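PDB 4G9Q: 4-carboxymuconolactone decarboxylase from Sinorhizobium meliloti, which probably acts as a lyase on 4-carboxymuconolactone in benzoate degradation and may have peroxiredoxin activity. Local coordinates for residues S77-A82 with A238-H243; P107-E112 with P200-L205; I114-Y119 with S204-A209; F222-A227 with P258-V263. All coordinates share one frame; numbering follows the deposited sequence.

Contact 1 of 4, residues S77-A82 with A238-H243; sequences SLVTIA and AEVITH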
loop_
_atom_site.group_PDB
_atom_site.type_symbol
_atom_site.label_atom_id
_atom_site.label_comp_id
_atom_site.label_asym_id
_atom_site.label_seq_id
_atom_site.Cartn_x
_atom_site.Cartn_y
_atom_site.Cartn_z
ATOM N N SER A 77 13.724 -8.321 -14.917
ATOM C CA SER A 77 14.382 -8.109 -13.628
ATOM C C SER A 77 14.234 -6.663 -13.139
ATOM O O SER A 77 13.941 -6.437 -11.965
ATOM C CB SER A 77 15.854 -8.522 -13.686
ATOM O OG SER A 77 15.991 -9.936 -13.666
ATOM N N LEU A 78 14.418 -5.692 -14.035
ATOM C CA LEU A 78 14.216 -4.284 -13.686
ATOM C C LEU A 78 12.779 -4.003 -13.252
ATOM O O LEU A 78 12.548 -3.308 -12.262
ATOM C CB LEU A 78 14.602 -3.363 -14.847
ATOM C CG LEU A 78 16.096 -3.077 -15.023
ATOM C CD1 LEU A 78 16.315 -2.374 -16.354
ATOM C CD2 LEU A 78 16.649 -2.246 -13.864
ATOM N N VAL A 79 11.822 -4.551 -13.998
ATOM C CA VAL A 79 10.397 -4.407 -13.684
ATOM C C VAL A 79 10.068 -5.013 -12.316
ATOM O O VAL A 79 9.322 -4.424 -11.522
ATOM C CB VAL A 79 9.526 -5.053 -14.784
ATOM C CG1 VAL A 79 8.067 -5.169 -14.351
ATOM C CG2 VAL A 79 9.631 -4.243 -16.079
ATOM N N THR A 80 10.636 -6.185 -12.051
ATOM C CA THR A 80 10.381 -6.904 -10.802
ATOM C C THR A 80 10.977 -6.157 -9.606
ATOM O O THR A 80 10.305 -5.981 -8.584
ATOM C CB THR A 80 10.917 -8.342 -10.864
ATOM O OG1 THR A 80 10.378 -8.989 -12.025
ATOM C CG2 THR A 80 10.503 -9.134 -9.614
ATOM N N ILE A 81 12.227 -5.708 -9.739
ATOM C CA ILE A 81 12.856 -4.925 -8.671
ATOM C C ILE A 81 12.028 -3.673 -8.360
ATOM O O ILE A 81 11.750 -3.377 -7.190
ATOM C CB ILE A 81 14.325 -4.572 -9.002
ATOM C CG1 ILE A 81 15.197 -5.828 -8.868
ATOM C CG2 ILE A 81 14.844 -3.459 -8.089
ATOM C CD1 ILE A 81 16.609 -5.620 -9.377
ATOM N N ALA A 82 11.610 -2.963 -9.404
ATOM C CA ALA A 82 10.795 -1.756 -9.226
ATOM C C ALA A 82 9.494 -2.068 -8.481
ATOM O O ALA A 82 9.116 -1.345 -7.551
ATOM C CB ALA A 82 10.524 -1.089 -10.567
ATOM N N ALA A 238 3.089 -3.871 -22.995
ATOM C CA ALA A 238 2.048 -4.858 -22.715
ATOM C C ALA A 238 2.607 -5.993 -21.856
ATOM O O ALA A 238 1.925 -6.488 -20.959
ATOM C CB ALA A 238 1.455 -5.400 -24.014
ATOM N N GLU A 239 3.847 -6.394 -22.127
ATOM C CA GLU A 239 4.506 -7.436 -21.335
ATOM C C GLU A 239 4.788 -6.964 -19.912
ATOM O O GLU A 239 4.715 -7.759 -18.977
ATOM C CB GLU A 239 5.806 -7.915 -21.995
ATOM C CG GLU A 239 5.614 -8.668 -23.322
ATOM C CD GLU A 239 4.937 -10.031 -23.176
ATOM O OE1 GLU A 239 5.043 -10.672 -22.106
ATOM O OE2 GLU A 239 4.303 -10.475 -24.157
ATOM N N VAL A 240 5.117 -5.679 -19.760
ATOM C CA VAL A 240 5.338 -5.080 -18.433
ATOM C C VAL A 240 4.063 -5.195 -17.589
ATOM O O VAL A 240 4.092 -5.675 -16.456
ATOM C CB VAL A 240 5.797 -3.596 -18.534
ATOM C CG1 VAL A 240 5.793 -2.931 -17.162
ATOM C CG2 VAL A 240 7.186 -3.506 -19.158
ATOM N N ILE A 241 2.943 -4.779 -18.167
ATOM C CA ILE A 241 1.649 -4.870 -17.495
ATOM C C ILE A 241 1.326 -6.327 -17.154
ATOM O O ILE A 241 0.857 -6.621 -16.055
ATOM C CB ILE A 241 0.525 -4.232 -18.342
ATOM C CG1 ILE A 241 0.803 -2.735 -18.534
ATOM C CG2 ILE A 241 -0.843 -4.448 -17.694
ATOM C CD1 ILE A 241 -0.107 -2.042 -19.542
ATOM N N THR A 242 1.590 -7.227 -18.097
ATOM C CA THR A 242 1.313 -8.654 -17.906
ATOM C C THR A 242 2.162 -9.256 -16.778
ATOM O O THR A 242 1.653 -9.980 -15.914
ATOM C CB THR A 242 1.499 -9.420 -19.229
ATOM O OG1 THR A 242 0.664 -8.824 -20.229
ATOM C CG2 THR A 242 1.131 -10.899 -19.072
ATOM N N HIS A 243 3.453 -8.929 -16.775
ATOM C CA HIS A 243 4.373 -9.376 -15.733
ATOM C C HIS A 243 3.899 -8.902 -14.353
ATOM O O HIS A 243 3.910 -9.661 -13.377
ATOM C CB HIS A 243 5.777 -8.847 -16.047
ATOM C CG HIS A 243 6.861 -9.458 -15.220
ATOM N ND1 HIS A 243 7.467 -10.653 -15.553
ATOM C CD2 HIS A 243 7.468 -9.029 -14.089
ATOM C CE1 HIS A 243 8.396 -10.935 -14.656
ATOM N NE2 HIS A 243 8.410 -9.969 -13.753
#

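Contact 2 of 4, residues P107-E112 with P200-L205; sequences PSEISE and PRDRSL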
loop_
_atom_site.group_PDB
_atom_site.type_symbol
_atom_site.label_atom_id
_atom_site.label_comp_id
_atom_site.label_asym_id
_atom_site.label_seq_id
_atom_site.Cartn_x
_atom_site.Cartn_y
_atom_site.Cartn_z
ATOM N N PRO A 107 25.157 -3.512 -11.582
ATOM C CA PRO A 107 25.038 -2.987 -10.221
ATOM C C PRO A 107 24.640 -1.506 -10.203
ATOM O O PRO A 107 23.817 -1.096 -9.376
ATOM C CB PRO A 107 26.450 -3.158 -9.664
ATOM C CG PRO A 107 26.974 -4.365 -10.373
ATOM C CD PRO A 107 26.387 -4.314 -11.756
ATOM N N SER A 108 25.201 -0.726 -11.125
ATOM C CA SER A 108 24.928 0.714 -11.194
ATOM C C SER A 108 23.464 0.999 -11.539
ATOM O O SER A 108 22.902 2.004 -11.099
ATOM C CB SER A 108 25.864 1.398 -12.194
ATOM O OG SER A 108 25.692 0.883 -13.502
ATOM N N GLU A 109 22.854 0.107 -12.317
ATOM C CA GLU A 109 21.442 0.242 -12.698
ATOM C C GLU A 109 20.506 -0.067 -11.521
ATOM O O GLU A 109 19.492 0.612 -11.331
ATOM C CB GLU A 109 21.134 -0.626 -13.917
ATOM C CG GLU A 109 21.765 -0.076 -15.204
ATOM C CD GLU A 109 21.659 -1.031 -16.375
ATOM O OE1 GLU A 109 21.717 -2.257 -16.155
ATOM O OE2 GLU A 109 21.527 -0.549 -17.523
ATOM N N ILE A 110 20.864 -1.074 -10.726
ATOM C CA ILE A 110 20.127 -1.387 -9.499
ATOM C C ILE A 110 20.267 -0.218 -8.526
ATOM O O ILE A 110 19.278 0.254 -7.965
ATOM C CB ILE A 110 20.615 -2.715 -8.851
ATOM C CG1 ILE A 110 20.357 -3.880 -9.812
ATOM C CG2 ILE A 110 19.950 -2.940 -7.481
ATOM C CD1 ILE A 110 20.783 -5.249 -9.296
ATOM N N SER A 111 21.502 0.250 -8.358
ATOM C CA SER A 111 21.807 1.416 -7.534
ATOM C C SER A 111 20.936 2.610 -7.923
ATOM O O SER A 111 20.321 3.265 -7.059
ATOM C CB SER A 111 23.296 1.765 -7.675
ATOM O OG SER A 111 23.645 2.853 -6.847
ATOM N N GLU A 112 20.868 2.885 -9.226
ATOM C CA GLU A 112 20.109 4.035 -9.719
ATOM C C GLU A 112 18.598 3.842 -9.592
ATOM O O GLU A 112 17.869 4.808 -9.366
ATOM C CB GLU A 112 20.508 4.371 -11.161
ATOM C CG GLU A 112 19.945 5.698 -11.684
ATOM C CD GLU A 112 20.474 6.922 -10.948
ATOM O OE1 GLU A 112 21.413 6.791 -10.124
ATOM O OE2 GLU A 112 19.946 8.025 -11.197
ATOM N N PRO A 200 17.414 6.651 -20.424
ATOM C CA PRO A 200 16.052 7.191 -20.334
ATOM C C PRO A 200 14.969 6.123 -20.484
ATOM O O PRO A 200 14.001 6.132 -19.721
ATOM C CB PRO A 200 16.008 8.192 -21.487
ATOM C CG PRO A 200 17.409 8.707 -21.529
ATOM C CD PRO A 200 18.257 7.489 -21.302
ATOM N N ARG A 201 15.144 5.206 -21.438
ATOM C CA ARG A 201 14.204 4.098 -21.630
ATOM C C ARG A 201 14.022 3.273 -20.356
ATOM O O ARG A 201 12.896 2.927 -19.983
ATOM C CB ARG A 201 14.684 3.191 -22.761
ATOM C CG ARG A 201 13.796 1.983 -22.997
ATOM C CD ARG A 201 14.659 0.789 -23.326
ATOM N NE ARG A 201 13.888 -0.411 -23.636
ATOM C CZ ARG A 201 13.866 -1.512 -22.889
ATOM N NH1 ARG A 201 14.565 -1.583 -21.762
ATOM N NH2 ARG A 201 13.148 -2.555 -23.284
ATOM N N ASP A 202 15.139 2.956 -19.704
ATOM C CA ASP A 202 15.134 2.138 -18.497
ATOM C C ASP A 202 14.597 2.893 -17.284
ATOM O O ASP A 202 13.930 2.304 -16.435
ATOM C CB ASP A 202 16.535 1.597 -18.212
ATOM C CG ASP A 202 17.027 0.660 -19.298
ATOM O OD1 ASP A 202 16.218 -0.145 -19.800
ATOM O OD2 ASP A 202 18.224 0.720 -19.648
ATOM N N ARG A 203 14.890 4.189 -17.202
ATOM C CA ARG A 203 14.341 5.015 -16.123
ATOM C C ARG A 203 12.819 5.111 -16.247
ATOM O O ARG A 203 12.101 5.035 -15.252
ATOM C CB ARG A 203 14.983 6.404 -16.102
ATOM C CG ARG A 203 14.736 7.172 -14.806
ATOM C CD ARG A 203 15.447 8.526 -14.796
ATOM N NE ARG A 203 16.906 8.394 -14.824
ATOM C CZ ARG A 203 17.671 8.193 -13.750
ATOM N NH1 ARG A 203 17.132 8.085 -12.537
ATOM N NH2 ARG A 203 18.984 8.088 -13.894
ATOM N N SER A 204 12.336 5.257 -17.477
ATOM C CA SER A 204 10.899 5.257 -17.736
ATOM C C SER A 204 10.290 3.889 -17.431
ATOM O O SER A 204 9.192 3.809 -16.874
ATOM C CB SER A 204 10.615 5.666 -19.181
ATOM O OG SER A 204 10.845 7.059 -19.356
ATOM N N LEU A 205 11.007 2.824 -17.795
ATOM C CA LEU A 205 10.573 1.455 -17.502
ATOM C C LEU A 205 10.353 1.242 -15.999
ATOM O O LEU A 205 9.302 0.754 -15.586
ATOM C CB LEU A 205 11.577 0.433 -18.055
ATOM C CG LEU A 205 11.284 -1.050 -17.797
ATOM C CD1 LEU A 205 9.950 -1.451 -18.422
ATOM C CD2 LEU A 205 12.410 -1.926 -18.325
HETATM O O HOH W 1 20.194 1.705 -18.202
#

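Contact 3 of 4, residues I114-Y119 with S204-A209; sequences ITHLAY and SLVTIA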
loop_
_atom_site.group_PDB
_atom_site.type_symbol
_atom_site.label_atom_id
_atom_site.label_comp_id
_atom_site.label_asym_id
_atom_site.label_seq_id
_atom_site.Cartn_x
_atom_site.Cartn_y
_atom_site.Cartn_z
ATOM N N ILE A 114 17.054 2.311 -7.158
ATOM C CA ILE A 114 16.790 2.640 -5.757
ATOM C C ILE A 114 16.697 4.162 -5.562
ATOM O O ILE A 114 15.742 4.657 -4.968
ATOM C CB ILE A 114 17.834 1.972 -4.831
ATOM C CG1 ILE A 114 17.655 0.449 -4.908
ATOM C CG2 ILE A 114 17.692 2.469 -3.386
ATOM C CD1 ILE A 114 18.830 -0.369 -4.403
ATOM N N THR A 115 17.670 4.899 -6.095
ATOM C CA THR A 115 17.665 6.358 -5.973
ATOM C C THR A 115 16.462 6.986 -6.667
ATOM O O THR A 115 15.824 7.898 -6.125
ATOM C CB THR A 115 18.974 6.953 -6.502
ATOM O OG1 THR A 115 20.055 6.441 -5.714
ATOM C CG2 THR A 115 18.963 8.475 -6.420
ATOM N N HIS A 116 16.155 6.496 -7.866
ATOM C CA HIS A 116 15.019 6.984 -8.621
ATOM C C HIS A 116 13.719 6.773 -7.853
ATOM O O HIS A 116 12.875 7.669 -7.787
ATOM C CB HIS A 116 14.936 6.292 -9.987
ATOM C CG HIS A 116 13.929 6.912 -10.900
ATOM N ND1 HIS A 116 14.147 8.116 -11.533
ATOM C CD2 HIS A 116 12.689 6.510 -11.269
ATOM C CE1 HIS A 116 13.083 8.432 -12.250
ATOM N NE2 HIS A 116 12.186 7.472 -12.110
ATOM N N LEU A 117 13.571 5.590 -7.265
ATOM C CA LEU A 117 12.339 5.266 -6.555
ATOM C C LEU A 117 12.229 5.895 -5.168
ATOM O O LEU A 117 11.141 5.912 -4.599
ATOM C CB LEU A 117 12.089 3.754 -6.534
ATOM C CG LEU A 117 11.850 3.168 -7.936
ATOM C CD1 LEU A 117 11.523 1.695 -7.826
ATOM C CD2 LEU A 117 10.757 3.919 -8.704
ATOM N N ALA A 118 13.330 6.437 -4.640
ATOM C CA ALA A 118 13.244 7.290 -3.444
ATOM C C ALA A 118 12.293 8.451 -3.731
ATOM O O ALA A 118 11.459 8.817 -2.893
ATOM C CB ALA A 118 14.617 7.810 -3.048
ATOM N N TYR A 119 12.402 9.004 -4.937
ATOM C CA TYR A 119 11.551 10.113 -5.350
ATOM C C TYR A 119 10.161 9.659 -5.781
ATOM O O TYR A 119 9.174 10.308 -5.454
ATOM C CB TYR A 119 12.208 10.900 -6.480
ATOM C CG TYR A 119 13.450 11.636 -6.047
ATOM C CD1 TYR A 119 13.373 12.934 -5.534
ATOM C CD2 TYR A 119 14.704 11.036 -6.152
ATOM C CE1 TYR A 119 14.530 13.620 -5.137
ATOM C CE2 TYR A 119 15.857 11.707 -5.753
ATOM C CZ TYR A 119 15.763 12.989 -5.248
ATOM O OH TYR A 119 16.907 13.643 -4.867
ATOM N N SER A 204 12.336 5.257 -17.477
ATOM C CA SER A 204 10.899 5.257 -17.736
ATOM C C SER A 204 10.290 3.889 -17.431
ATOM O O SER A 204 9.192 3.809 -16.874
ATOM C CB SER A 204 10.615 5.666 -19.181
ATOM O OG SER A 204 10.845 7.059 -19.356
ATOM N N LEU A 205 11.007 2.824 -17.795
ATOM C CA LEU A 205 10.573 1.455 -17.502
ATOM C C LEU A 205 10.353 1.242 -15.999
ATOM O O LEU A 205 9.302 0.754 -15.586
ATOM C CB LEU A 205 11.577 0.433 -18.055
ATOM C CG LEU A 205 11.284 -1.050 -17.797
ATOM C CD1 LEU A 205 9.950 -1.451 -18.422
ATOM C CD2 LEU A 205 12.410 -1.926 -18.325
ATOM N N VAL A 206 11.340 1.610 -15.187
ATOM C CA VAL A 206 11.205 1.443 -13.736
ATOM C C VAL A 206 10.086 2.326 -13.164
ATOM O O VAL A 206 9.383 1.913 -12.242
ATOM C CB VAL A 206 12.546 1.626 -12.957
ATOM C CG1 VAL A 206 13.536 0.507 -13.306
ATOM C CG2 VAL A 206 13.171 2.978 -13.201
ATOM N N THR A 207 9.920 3.524 -13.727
ATOM C CA THR A 207 8.857 4.434 -13.298
ATOM C C THR A 207 7.474 3.843 -13.587
ATOM O O THR A 207 6.635 3.783 -12.686
ATOM C CB THR A 207 8.988 5.838 -13.931
ATOM O OG1 THR A 207 10.306 6.341 -13.684
ATOM C CG2 THR A 207 7.959 6.803 -13.339
ATOM N N ILE A 208 7.235 3.393 -14.818
ATOM C CA ILE A 208 5.913 2.823 -15.123
ATOM C C ILE A 208 5.644 1.576 -14.274
ATOM O O ILE A 208 4.520 1.376 -13.807
ATOM C CB ILE A 208 5.638 2.598 -16.653
ATOM C CG1 ILE A 208 6.590 1.567 -17.273
ATOM C CG2 ILE A 208 5.664 3.951 -17.408
ATOM C CD1 ILE A 208 6.163 1.102 -18.674
ATOM N N ALA A 209 6.683 0.777 -14.026
ATOM C CA ALA A 209 6.535 -0.425 -13.195
ATOM C C ALA A 209 6.131 -0.066 -11.768
ATOM O O ALA A 209 5.205 -0.662 -11.206
ATOM C CB ALA A 209 7.820 -1.263 -13.205
#

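Contact 4 of 4, residues F222-A227 with P258-V263; sequences FHLNKA and PVAKAV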
loop_
_atom_site.group_PDB
_atom_site.type_symbol
_atom_site.label_atom_id
_atom_site.label_comp_id
_atom_site.label_asym_id
_atom_site.label_seq_id
_atom_site.Cartn_x
_atom_site.Cartn_y
_atom_site.Cartn_z
ATOM N N PHE A 222 1.420 10.190 -18.658
ATOM C CA PHE A 222 2.653 10.938 -18.887
ATOM C C PHE A 222 3.856 10.009 -19.042
ATOM O O PHE A 222 4.625 10.123 -20.002
ATOM C CB PHE A 222 2.886 11.942 -17.750
ATOM C CG PHE A 222 4.129 12.774 -17.921
ATOM C CD1 PHE A 222 4.094 13.957 -18.657
ATOM C CD2 PHE A 222 5.332 12.373 -17.350
ATOM C CE1 PHE A 222 5.245 14.726 -18.822
ATOM C CE2 PHE A 222 6.490 13.134 -17.508
ATOM C CZ PHE A 222 6.444 14.312 -18.246
ATOM N N HIS A 223 4.012 9.076 -18.105
ATOM C CA HIS A 223 5.211 8.251 -18.083
ATOM C C HIS A 223 5.258 7.134 -19.114
ATOM O O HIS A 223 6.339 6.747 -19.548
ATOM C CB HIS A 223 5.533 7.783 -16.659
ATOM C CG HIS A 223 6.036 8.895 -15.794
ATOM N ND1 HIS A 223 7.306 9.416 -15.926
ATOM C CD2 HIS A 223 5.422 9.634 -14.841
ATOM C CE1 HIS A 223 7.463 10.408 -15.066
ATOM N NE2 HIS A 223 6.332 10.564 -14.400
ATOM N N LEU A 224 4.091 6.638 -19.523
ATOM C CA LEU A 224 4.042 5.657 -20.609
ATOM C C LEU A 224 4.369 6.317 -21.949
ATOM O O LEU A 224 5.119 5.761 -22.750
ATOM C CB LEU A 224 2.697 4.931 -20.660
ATOM C CG LEU A 224 2.519 3.910 -21.793
ATOM C CD1 LEU A 224 3.569 2.799 -21.737
ATOM C CD2 LEU A 224 1.116 3.332 -21.747
ATOM N N ASN A 225 3.819 7.508 -22.182
ATOM C CA ASN A 225 4.193 8.285 -23.360
ATOM C C ASN A 225 5.695 8.520 -23.394
ATOM O O ASN A 225 6.335 8.333 -24.422
ATOM C CB ASN A 225 3.444 9.617 -23.411
ATOM C CG ASN A 225 2.062 9.486 -24.004
ATOM O OD1 ASN A 225 1.069 9.862 -23.381
ATOM N ND2 ASN A 225 1.988 8.961 -25.219
ATOM N N LYS A 226 6.253 8.900 -22.247
ATOM C CA LYS A 226 7.690 9.133 -22.134
ATOM C C LYS A 226 8.502 7.865 -22.427
ATOM O O LYS A 226 9.509 7.925 -23.129
ATOM C CB LYS A 226 8.021 9.709 -20.753
ATOM C CG LYS A 226 9.395 10.355 -20.649
ATOM C CD LYS A 226 9.555 11.086 -19.317
ATOM C CE LYS A 226 10.964 11.660 -19.140
ATOM N NZ LYS A 226 11.316 12.676 -20.182
ATOM N N ALA A 227 8.043 6.724 -21.910
ATOM C CA ALA A 227 8.690 5.434 -22.152
ATOM C C ALA A 227 8.693 5.072 -23.635
ATOM O O ALA A 227 9.704 4.616 -24.172
ATOM C CB ALA A 227 7.994 4.332 -21.344
ATOM N N PRO A 258 -6.905 0.348 -19.479
ATOM C CA PRO A 258 -7.557 1.438 -20.210
ATOM C C PRO A 258 -6.634 2.636 -20.435
ATOM O O PRO A 258 -6.759 3.319 -21.450
ATOM C CB PRO A 258 -8.748 1.822 -19.320
ATOM C CG PRO A 258 -8.510 1.205 -18.022
ATOM C CD PRO A 258 -7.600 0.041 -18.214
ATOM N N VAL A 259 -5.714 2.873 -19.500
ATOM C CA VAL A 259 -4.737 3.956 -19.635
ATOM C C VAL A 259 -3.802 3.664 -20.808
ATOM O O VAL A 259 -3.594 4.516 -21.674
ATOM C CB VAL A 259 -3.919 4.170 -18.336
ATOM C CG1 VAL A 259 -3.062 5.427 -18.449
ATOM C CG2 VAL A 259 -4.842 4.273 -17.130
ATOM N N ALA A 260 -3.250 2.452 -20.834
ATOM C CA ALA A 260 -2.392 2.008 -21.933
ATOM C C ALA A 260 -3.112 2.051 -23.283
ATOM O O ALA A 260 -2.551 2.533 -24.274
ATOM C CB ALA A 260 -1.857 0.616 -21.655
ATOM N N LYS A 261 -4.356 1.567 -23.313
ATOM C CA LYS A 261 -5.169 1.589 -24.536
ATOM C C LYS A 261 -5.316 3.007 -25.079
ATOM O O LYS A 261 -5.147 3.240 -26.277
ATOM C CB LYS A 261 -6.554 0.981 -24.280
ATOM C CG LYS A 261 -7.433 0.902 -25.530
ATOM C CD LYS A 261 -8.746 0.201 -25.253
ATOM C CE LYS A 261 -9.531 0.014 -26.543
ATOM N NZ LYS A 261 -10.852 -0.608 -26.283
ATOM N N ALA A 262 -5.630 3.947 -24.186
ATOM C CA ALA A 262 -5.833 5.339 -24.561
ATOM C C ALA A 262 -4.548 5.951 -25.119
ATOM O O ALA A 262 -4.581 6.684 -26.112
ATOM C CB ALA A 262 -6.340 6.136 -23.372
ATOM N N VAL A 263 -3.421 5.632 -24.486
ATOM C CA VAL A 263 -2.112 6.099 -24.947
ATOM C C VAL A 263 -1.807 5.555 -26.342
ATOM O O VAL A 263 -1.447 6.315 -27.237
ATOM C CB VAL A 263 -0.983 5.735 -23.952
ATOM C CG1 VAL A 263 0.392 5.981 -24.571
ATOM C CG2 VAL A 263 -1.126 6.546 -22.666
#

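Contact 1 of 4, residues S77-A82 with A238-H243
With chi1 at -168°, His243 holds CG anti to the backbone N and sends the imidazole across to helix 73-86, where Thr80 turns OG1 beside its backbone N to meet it. NE2 of His243 donates to OG1 of Thr80 at 2.8 Å with an N-H...O angle of 147°; the oxygen sits at the ring edge, slightly out of its plane, and the two side chains cross nearly at right angles. The hydroxyl in turn bonds to the carbonyl oxygen of Arg76 one turn earlier, while the other ring nitrogen, ND1, is bonded to the Arg76 side chain, so both nitrogens are engaged and the rotation of the imidazole is fixed. Beside this buried polar link Val79 splits its methyls: CG1 lies 3.9 Å from CD2 of His243, and CG2 packs 4.0 Å from CG2 of Val240. A leucine in place of His243 would probably leave the Thr80 hydroxyl without its donor and NH1 of Arg76 without the ring nitrogen it bonds to. The imidazole is further stacked with Tyr247 and met edge-to-face by Trp66. The two helices run in broadly the same direction, 46° apart, with Leu205 of helix 200-213 packed against both Val79 and Val240; Ile241, farther round helix 234-248, packs on helix 250-267 and on Leu180 of the second subunit.

Contact 2 of 4, residues P107-E112 with P200-L205
Arg203 grips Glu112 end-on with two nitrogens, both directed at a single carboxylate oxygen, in a salt bridge that joins the N-terminal parts of helices 107-120 and 200-213 in this all-alpha carboxymuconolactone decarboxylase fold. NH2 of Arg203 lies 2.9 Å and NH1 3.1 Å from OE2 of Glu112, the closer bond being also the straighter, 153° at the hydrogen. The acceptor is in the guanidinium plane, yet the carboxylate stands almost upright to it, the planes 83° apart, and both donors come to OE2 on its anti side. A bend at chi2 (65°) folds the glutamate over, and CG comes within 3.4 Å of NH2 of Arg203. The same OE2 forms a salt bridge with NE of Arg195, whose carbonyl oxygen accepts from Arg203 NH2; Arg195 thus serves both members of the pair.

One turn back on helix 107-120 is a pair of like charges. Glu109 OE2 and Asp202 OD2 approach to 4.1 Å, their carboxylates also nearly perpendicular. Arg74 of helix 73-86 makes salt bridges to both acids and probably offsets their mutual repulsion. OE1 of Glu109 is held by the backbone N of Lys106, and OD1 of Asp202 takes a further salt bridge from NH1 of its neighbour Arg201, at 2.9 Å. Leu78 packs on Asp202 from helix 73-86. Between the two acids a water donates to each, 2.7 Å from Glu109 OE2 and 2.6 Å from Asp202 OD2.

Contact 3 of 4, residues I114-Y119 with S204-A209
A histidine-threonine hydrogen bond between two packed helices, one in each of the chain's two carboxymuconolactone decarboxylase family regions, joins His116 of helix 107-120 to Thr207 of helix 200-213. It is the internal counterpart of the link between His243 and Thr80. NE2 of His116 donates to OG1 of Thr207 at 2.7 Å; the bond is bent, 139° at the hydrogen, and the oxygen, at the ring edge, is tilted somewhat out of the ring plane. Thr207 OG1 also bonds to the carbonyl oxygen of Arg203, which ties the hydroxyl back to its own helix. The imidazole is confined from other sides, stacked with Tyr120 and met edge-to-face by Trp193, in surroundings that match those of His243.

The helices run 45° apart, and Val206 packs beside the polar bond. Its chi1 of -66° puts CG2 between the backbone N and the carbonyl carbon, the crowded position, from which the methyl reaches CD2 of His116 at 4.1 Å. This differs from Val79, the equivalent valine, whose CG1 points anti to its N. Behind the contact, Tyr119 turns to the third subunit, where its hydroxyl bonds to Arg60 of that chain and its ring meets Tyr56 of that chain edge-to-face. Leu117 closes the interface more loosely: its CD2 comes to 4.3 Å from the carbonyl oxygen of Val206.

Contact 4 of 4, residues F222-A227 with P258-V263
Leu224 of helix 220-229 meets Val263 and Ala260 of helix 250-267, and its CB already points at that helix. With CG anti to the backbone N (chi1 178°), the branch carbon is carried outward until CG lies 4.1 Å from CG1 of Val263. From there CD2 makes the deepest approach. It slots between two residues one turn apart, coming to 3.8 Å from the CA of Ala260 and 4.0 Å from its CB, and to 3.9 Å from the CB of Val263. The short side chain of Ala260 lets the methyl come down against the helix backbone. CD1, the other branch, is farther from helix 250-267, and Leu224 also packs on Ala237 of helix 234-248.

One residue on, Asn225 and Val263 run antiparallel past one another, and the asparagine lies alongside the valine, its CG 3.9 Å from CG1 of Val263. The approach is a plain van der Waals one, with no hydrogen bond between the two segments. An alanine in place of Asn225 would probably open a gap beside CG1 of Val263, which would lose the side chain lying against it.

On the reverse side of helix 250-267, Lys261 bonds through NZ to the carbonyl oxygen of Gln172 of the second subunit, and Pro258 packs on Phe173 of that chain. Segments 222-227 and 258-263 cross at 50°, with the chain passing through helix 234-248 between them; a crossing of this size, and a leucine set between residues one turn apart, are consistent with ridges-into-grooves packing of two helices in an all-alpha fold.

From the N terminus, helix 73-86 opens contact 1, whose long loop closes only at 238-243. Inside that loop, helix 107-120 starts contact 2 and, a turn or two later, contact 3; both close on helix 200-213, where they share Ser204 and Leu205. Contact 4 opens after these two have closed, at 222-227, and ends at 258-263, beyond the end of contact 1, so contacts 1 and 4 cross. Leu205 packs contact 1 to helix 200-213, Ser204 and Ile208 bring that helix against 222-227, and Ile241 touches Ala260. Together they tie helices of the two family regions into one core, with helix 250-267 packed against it.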